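Local coordinates for protein SSD1 (Saccharomyces cerevisiae S288C, PDB 7AM1) that binds mRNA untranslated regions and represses translation as a non-enzymatic pseudonuclease of the RNase II family, at residues D316-D321 with V420-K425; V533-N538 with Q712-L717. All blocks are in the same frame, centred on the assembly; numbering follows the deposited sequence.

Contact 1 (D316-D321 with V420-K425); sequences DSILRD and VFMPQK. With 1PE (pentaethylene glycol), chain E.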
loop_
_atom_site.group_PDB
_atom_site.type_symbol
_atom_site.label_atom_id
_atom_site.label_comp_id
_atom_site.label_asym_id
_atom_site.label_seq_id
_atom_site.Cartn_x
_atom_site.Cartn_y
_atom_site.Cartn_z
ATOM N N ASP A 316 9.847 10.638 11.344
ATOM C CA ASP A 316 9.367 11.994 11.104
ATOM C C ASP A 316 9.400 12.323 9.616
ATOM O O ASP A 316 8.473 12.947 9.088
ATOM C CB ASP A 316 10.215 12.984 11.902
ATOM C CG ASP A 316 9.569 14.347 12.028
ATOM O OD1 ASP A 316 8.446 14.532 11.517
ATOM O OD2 ASP A 316 10.190 15.239 12.645
ATOM N N SER A 317 10.452 11.883 8.921
ATOM C CA SER A 317 10.581 12.167 7.496
ATOM C C SER A 317 9.518 11.438 6.686
ATOM O O SER A 317 8.974 11.991 5.722
ATOM C CB SER A 317 11.976 11.775 7.012
ATOM O OG SER A 317 12.059 11.840 5.601
ATOM N N ILE A 318 9.213 10.192 7.057
ATOM C CA ILE A 318 8.141 9.461 6.390
ATOM C C ILE A 318 6.817 10.188 6.569
ATOM O O ILE A 318 6.036 10.326 5.620
ATOM C CB ILE A 318 8.066 8.013 6.917
ATOM C CG1 ILE A 318 9.272 7.219 6.410
ATOM C CG2 ILE A 318 6.733 7.358 6.509
ATOM C CD1 ILE A 318 9.472 5.888 7.086
ATOM N N LEU A 319 6.546 10.672 7.782
ATOM C CA LEU A 319 5.287 11.364 8.038
ATOM C C LEU A 319 5.197 12.659 7.238
ATOM O O LEU A 319 4.176 12.931 6.595
ATOM C CB LEU A 319 5.132 11.635 9.535
ATOM C CG LEU A 319 4.780 10.426 10.407
ATOM C CD1 LEU A 319 4.923 10.772 11.879
ATOM C CD2 LEU A 319 3.369 9.933 10.116
ATOM N N ARG A 320 6.257 13.477 7.275
ATOM C CA ARG A 320 6.237 14.755 6.569
ATOM C C ARG A 320 6.152 14.557 5.062
ATOM O O ARG A 320 5.449 15.301 4.368
ATOM C CB ARG A 320 7.487 15.576 6.876
ATOM C CG ARG A 320 7.804 15.882 8.319
ATOM C CD ARG A 320 6.887 16.916 8.912
ATOM N NE ARG A 320 7.095 17.005 10.353
ATOM C CZ ARG A 320 8.052 17.740 10.918
ATOM N NH1 ARG A 320 8.873 18.459 10.165
ATOM N NH2 ARG A 320 8.184 17.769 12.235
ATOM N N ASP A 321 6.909 13.590 4.530
ATOM C CA ASP A 321 6.873 13.336 3.097
ATOM C C ASP A 321 5.474 12.960 2.653
ATOM O O ASP A 321 5.100 13.196 1.498
ATOM C CB ASP A 321 7.848 12.224 2.725
ATOM C CG ASP A 321 8.064 12.119 1.228
ATOM O OD1 ASP A 321 8.279 13.167 0.574
ATOM O OD2 ASP A 321 8.042 10.984 0.707
ATOM N N VAL A 420 -2.598 7.396 10.974
ATOM C CA VAL A 420 -1.479 6.697 10.359
ATOM C C VAL A 420 -1.019 5.605 11.311
ATOM O O VAL A 420 -0.800 5.865 12.500
ATOM C CB VAL A 420 -0.317 7.649 10.030
ATOM C CG1 VAL A 420 0.774 6.901 9.282
ATOM C CG2 VAL A 420 -0.813 8.840 9.223
ATOM N N PHE A 421 -0.877 4.388 10.793
ATOM C CA PHE A 421 -0.434 3.248 11.585
ATOM C C PHE A 421 0.865 2.711 11.001
ATOM O O PHE A 421 0.902 2.256 9.853
ATOM C CB PHE A 421 -1.515 2.170 11.630
ATOM C CG PHE A 421 -2.815 2.663 12.186
ATOM C CD1 PHE A 421 -3.056 2.634 13.549
ATOM C CD2 PHE A 421 -3.783 3.191 11.351
ATOM C CE1 PHE A 421 -4.246 3.096 14.063
ATOM C CE2 PHE A 421 -4.982 3.655 11.864
ATOM C CZ PHE A 421 -5.209 3.613 13.221
ATOM N N MET A 422 1.929 2.789 11.791
ATOM C CA MET A 422 3.236 2.262 11.453
ATOM C C MET A 422 3.679 1.301 12.547
ATOM O O MET A 422 3.243 1.429 13.694
ATOM C CB MET A 422 4.255 3.395 11.313
ATOM C CG MET A 422 3.907 4.360 10.195
ATOM S SD MET A 422 4.835 5.898 10.244
ATOM C CE MET A 422 4.228 6.634 11.758
ATOM N N PRO A 423 4.529 0.323 12.230
ATOM C CA PRO A 423 5.000 -0.575 13.297
ATOM C C PRO A 423 5.636 0.183 14.449
ATOM O O PRO A 423 5.467 -0.198 15.615
ATOM C CB PRO A 423 6.016 -1.476 12.576
ATOM C CG PRO A 423 5.644 -1.390 11.117
ATOM C CD PRO A 423 5.115 -0.008 10.917
ATOM N N GLN A 424 6.353 1.267 14.142
ATOM C CA GLN A 424 7.101 2.028 15.129
ATOM C C GLN A 424 6.249 3.040 15.882
ATOM O O GLN A 424 6.605 3.417 17.005
ATOM C CB GLN A 424 8.243 2.806 14.461
ATOM C CG GLN A 424 9.204 1.985 13.644
ATOM C CD GLN A 424 8.717 1.774 12.232
ATOM O OE1 GLN A 424 7.516 1.808 11.973
ATOM N NE2 GLN A 424 9.648 1.566 11.307
ATOM N N LYS A 425 5.145 3.493 15.295
ATOM C CA LYS A 425 4.418 4.626 15.842
ATOM C C LYS A 425 3.033 4.672 15.223
ATOM O O LYS A 425 2.800 4.129 14.139
ATOM C CB LYS A 425 5.170 5.929 15.528
ATOM C CG LYS A 425 4.994 7.063 16.516
ATOM C CD LYS A 425 5.193 8.408 15.820
ATOM C CE LYS A 425 5.133 9.569 16.805
ATOM N NZ LYS A 425 5.505 10.872 16.179
HETATM C C15 1PE E . 9.183 10.499 15.406
HETATM O OH6 1PE E . 8.362 10.143 16.481
HETATM C C16 1PE E . 8.897 7.876 17.055
HETATM C C26 1PE E . 8.986 9.349 17.451
HETATM O OH7 1PE E . 8.336 7.141 18.109
#
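Leu319 lays its CD2 methyl over the bent end of Met422, 3.8 Å from Met422 CE, in an interdomain contact between helix 311-321 of the second cold-shock domain (CSD2) and the beta-hairpin of strands 420-421 and 426-427 in the RNB domain. The hairpin turn is closed by two backbone bonds between Met422 and Lys425. The leucine and methionine side chains run at a slant to each other, and the bend at the end of the methionine chain (chi3 -66°) puts CE within reach of Leu319 CG as well. The same leucine methyl slides past Val420, with CD2 4.1 Å from Val420 CG1, while one helix position earlier Ile318 CG2 stands 4.4 Å from Met422 SD. An alanine in place of Leu319 would probably open a gap between helix and hairpin and leave Met422 CE and Val420 CG1 without their mate from the cold-shock domain. Met422 also touches Ala713 of helix 689-725, so the methionine packs against two helices. At the exposed margin the extended Lys425 side chain brings NZ to 4.3 Å from Leu319 CD1. A pentaethylene glycol, probably from the crystallisation liquor, lies alongside, and Lys425 NZ donates a 3.0 Å hydrogen bond to its OH6.

Contact 2 (V533-N538 with Q712-L717); sequences VKVDLN and QAIHLL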
loop_
_atom_site.group_PDB
_atom_site.type_symbol
_atom_site.label_atom_id
_atom_site.label_comp_id
_atom_site.label_asym_id
_atom_site.label_seq_id
_atom_site.Cartn_x
_atom_site.Cartn_y
_atom_site.Cartn_z
ATOM N N VAL A 533 -4.522 -1.529 10.997
ATOM C CA VAL A 533 -4.458 -0.802 12.260
ATOM C C VAL A 533 -3.325 -1.408 13.077
ATOM O O VAL A 533 -2.382 -0.713 13.469
ATOM C CB VAL A 533 -5.799 -0.865 13.013
ATOM C CG1 VAL A 533 -5.666 -0.267 14.409
ATOM C CG2 VAL A 533 -6.884 -0.151 12.219
ATOM N N LYS A 534 -3.407 -2.711 13.340
ATOM C CA LYS A 534 -2.270 -3.453 13.877
ATOM C C LYS A 534 -1.389 -3.834 12.698
ATOM O O LYS A 534 -1.804 -4.614 11.836
ATOM C CB LYS A 534 -2.730 -4.686 14.647
ATOM C CG LYS A 534 -1.655 -5.278 15.564
ATOM C CD LYS A 534 -0.645 -6.143 14.833
ATOM C CE LYS A 534 0.572 -6.443 15.719
ATOM N NZ LYS A 534 1.584 -5.342 15.708
ATOM N N VAL A 535 -0.190 -3.284 12.639
ATOM C CA VAL A 535 0.668 -3.473 11.476
ATOM C C VAL A 535 1.589 -4.662 11.707
ATOM O O VAL A 535 2.114 -4.865 12.807
ATOM C CB VAL A 535 1.473 -2.195 11.173
ATOM C CG1 VAL A 535 2.113 -2.298 9.805
ATOM C CG2 VAL A 535 0.576 -0.961 11.242
ATOM N N ASP A 536 1.797 -5.440 10.652
ATOM C CA ASP A 536 2.717 -6.563 10.674
ATOM C C ASP A 536 3.939 -6.245 9.825
ATOM O O ASP A 536 3.874 -5.447 8.886
ATOM C CB ASP A 536 2.058 -7.836 10.143
ATOM C CG ASP A 536 0.713 -8.098 10.774
ATOM O OD1 ASP A 536 0.662 -8.254 12.009
ATOM O OD2 ASP A 536 -0.290 -8.133 10.036
ATOM N N LEU A 537 5.062 -6.871 10.179
ATOM C CA LEU A 537 6.263 -6.759 9.363
ATOM C C LEU A 537 6.051 -7.356 7.979
ATOM O O LEU A 537 6.745 -6.973 7.033
ATOM C CB LEU A 537 7.428 -7.437 10.077
ATOM C CG LEU A 537 8.828 -6.850 9.914
ATOM C CD1 LEU A 537 8.878 -5.376 10.316
ATOM C CD2 LEU A 537 9.813 -7.692 10.742
ATOM N N ASN A 538 5.104 -8.275 7.837
ATOM C CA ASN A 538 4.796 -8.902 6.556
ATOM C C ASN A 538 3.419 -8.435 6.105
ATOM O O ASN A 538 2.414 -8.735 6.758
ATOM C CB ASN A 538 4.848 -10.424 6.674
ATOM C CG ASN A 538 4.786 -11.116 5.329
ATOM O OD1 ASN A 538 4.376 -10.525 4.331
ATOM N ND2 ASN A 538 5.202 -12.377 5.294
ATOM N N GLN A 712 6.071 2.362 3.958
ATOM C CA GLN A 712 7.432 2.877 4.056
ATOM C C GLN A 712 8.034 2.561 5.417
ATOM O O GLN A 712 9.223 2.244 5.521
ATOM C CB GLN A 712 7.432 4.380 3.792
ATOM C CG GLN A 712 7.312 4.722 2.313
ATOM C CD GLN A 712 7.001 6.186 2.064
ATOM O OE1 GLN A 712 7.027 7.009 2.979
ATOM N NE2 GLN A 712 6.687 6.515 0.818
ATOM N N ALA A 713 7.227 2.658 6.475
ATOM C CA ALA A 713 7.720 2.360 7.813
ATOM C C ALA A 713 7.937 0.861 8.000
ATOM O O ALA A 713 8.911 0.445 8.640
ATOM C CB ALA A 713 6.748 2.915 8.854
ATOM N N ILE A 714 7.051 0.033 7.445
ATOM C CA ILE A 714 7.297 -1.406 7.435
ATOM C C ILE A 714 8.612 -1.707 6.732
ATOM O O ILE A 714 9.453 -2.462 7.234
ATOM C CB ILE A 714 6.135 -2.152 6.759
ATOM C CG1 ILE A 714 4.860 -2.065 7.600
ATOM C CG2 ILE A 714 6.529 -3.593 6.501
ATOM C CD1 ILE A 714 3.621 -2.537 6.853
ATOM N N HIS A 715 8.787 -1.144 5.534
ATOM C CA HIS A 715 9.980 -1.407 4.741
ATOM C C HIS A 715 11.232 -1.033 5.510
ATOM O O HIS A 715 12.231 -1.762 5.488
ATOM C CB HIS A 715 9.894 -0.623 3.431
ATOM C CG HIS A 715 11.117 -0.724 2.575
ATOM N ND1 HIS A 715 12.190 0.129 2.714
ATOM C CD2 HIS A 715 11.433 -1.565 1.562
ATOM C CE1 HIS A 715 13.119 -0.187 1.829
ATOM N NE2 HIS A 715 12.683 -1.212 1.116
ATOM N N LEU A 716 11.184 0.094 6.217
ATOM C CA LEU A 716 12.330 0.556 6.988
ATOM C C LEU A 716 12.694 -0.452 8.070
ATOM O O LEU A 716 13.854 -0.862 8.186
ATOM C CB LEU A 716 12.005 1.925 7.585
ATOM C CG LEU A 716 13.038 2.644 8.441
ATOM C CD1 LEU A 716 14.267 2.991 7.598
ATOM C CD2 LEU A 716 12.420 3.897 9.054
ATOM N N LEU A 717 11.711 -0.869 8.870
ATOM C CA LEU A 717 11.983 -1.808 9.951
ATOM C C LEU A 717 12.355 -3.184 9.422
ATOM O O LEU A 717 13.165 -3.885 10.039
ATOM C CB LEU A 717 10.769 -1.906 10.868
ATOM C CG LEU A 717 10.913 -2.751 12.130
ATOM C CD1 LEU A 717 12.136 -2.337 12.931
ATOM C CD2 LEU A 717 9.643 -2.643 12.972
#
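Within the RNB-family core, the connection between helices 523-529 and 544-568 runs irregularly across one flank of the long helix 689-725, and residues 533-538 are the part that meets residues 712-717. Ile714 and Leu537 carry the contact in nearly equal measure. The CG1 branch of Ile714 lies anti to the carbonyl carbon (chi1 -68°) and leads to CD1, which presses against Val535 CG1 at 3.3 Å, closer than carbon atoms usually pack. Val535 crosses the isoleucine at a slant, and its CG1 also touches Ile714 CG1 at 3.5 Å. The other branch, Ile714 CG2, is turned to the backbone of the loop, 3.4 Å from Leu537 O, while CD1 lies 3.6 Å from Asp536 O. The isoleucine thus packs by van der Waals contact against the loop backbone as well as a valine methyl.

One turn further along the helix, Leu717 meets Leu537, the two side chains crossing at about a right angle. The Leu537 side chain also reaches Leu718 and Thr721 of the same helix. Beyond the interface, the salt bridge of Asp536 OD2 with Lys532 is internal to the loop, whereas the bond from Asn538 ND2 to Pro751 O reaches another part of the chain. Lys534 NZ curls back to donate a 3.0 Å hydrogen bond to Val535 O of the same loop. Leu537 CD1, which makes the contact with Leu717, sits 3.8 Å from Leu717 CG and 3.9 Å from Leu717 CD2.

The centres of the two contacts lie about 10 Å apart, about 14 and 11 Å from the centre of the chain, and both segments of contact 1 precede those of contact 2 in the sequence. Both gather around helix 689-725: its residues 712-717 form one side of contact 2, and they also face the 420-425 turn of contact 1, where Gln424 NE2 probably donates a hydrogen bond to Ala713 O at 3.0 Å. The turn also packs directly on the loop, Phe421 meeting Val533 and Val535. Ile318 of helix 311-321 touches Gln712 as well. The cold-shock helix, RNB turn, RNB loop and long helix therefore pack against one another in a largely buried region where CSD2 meets the RNB domain.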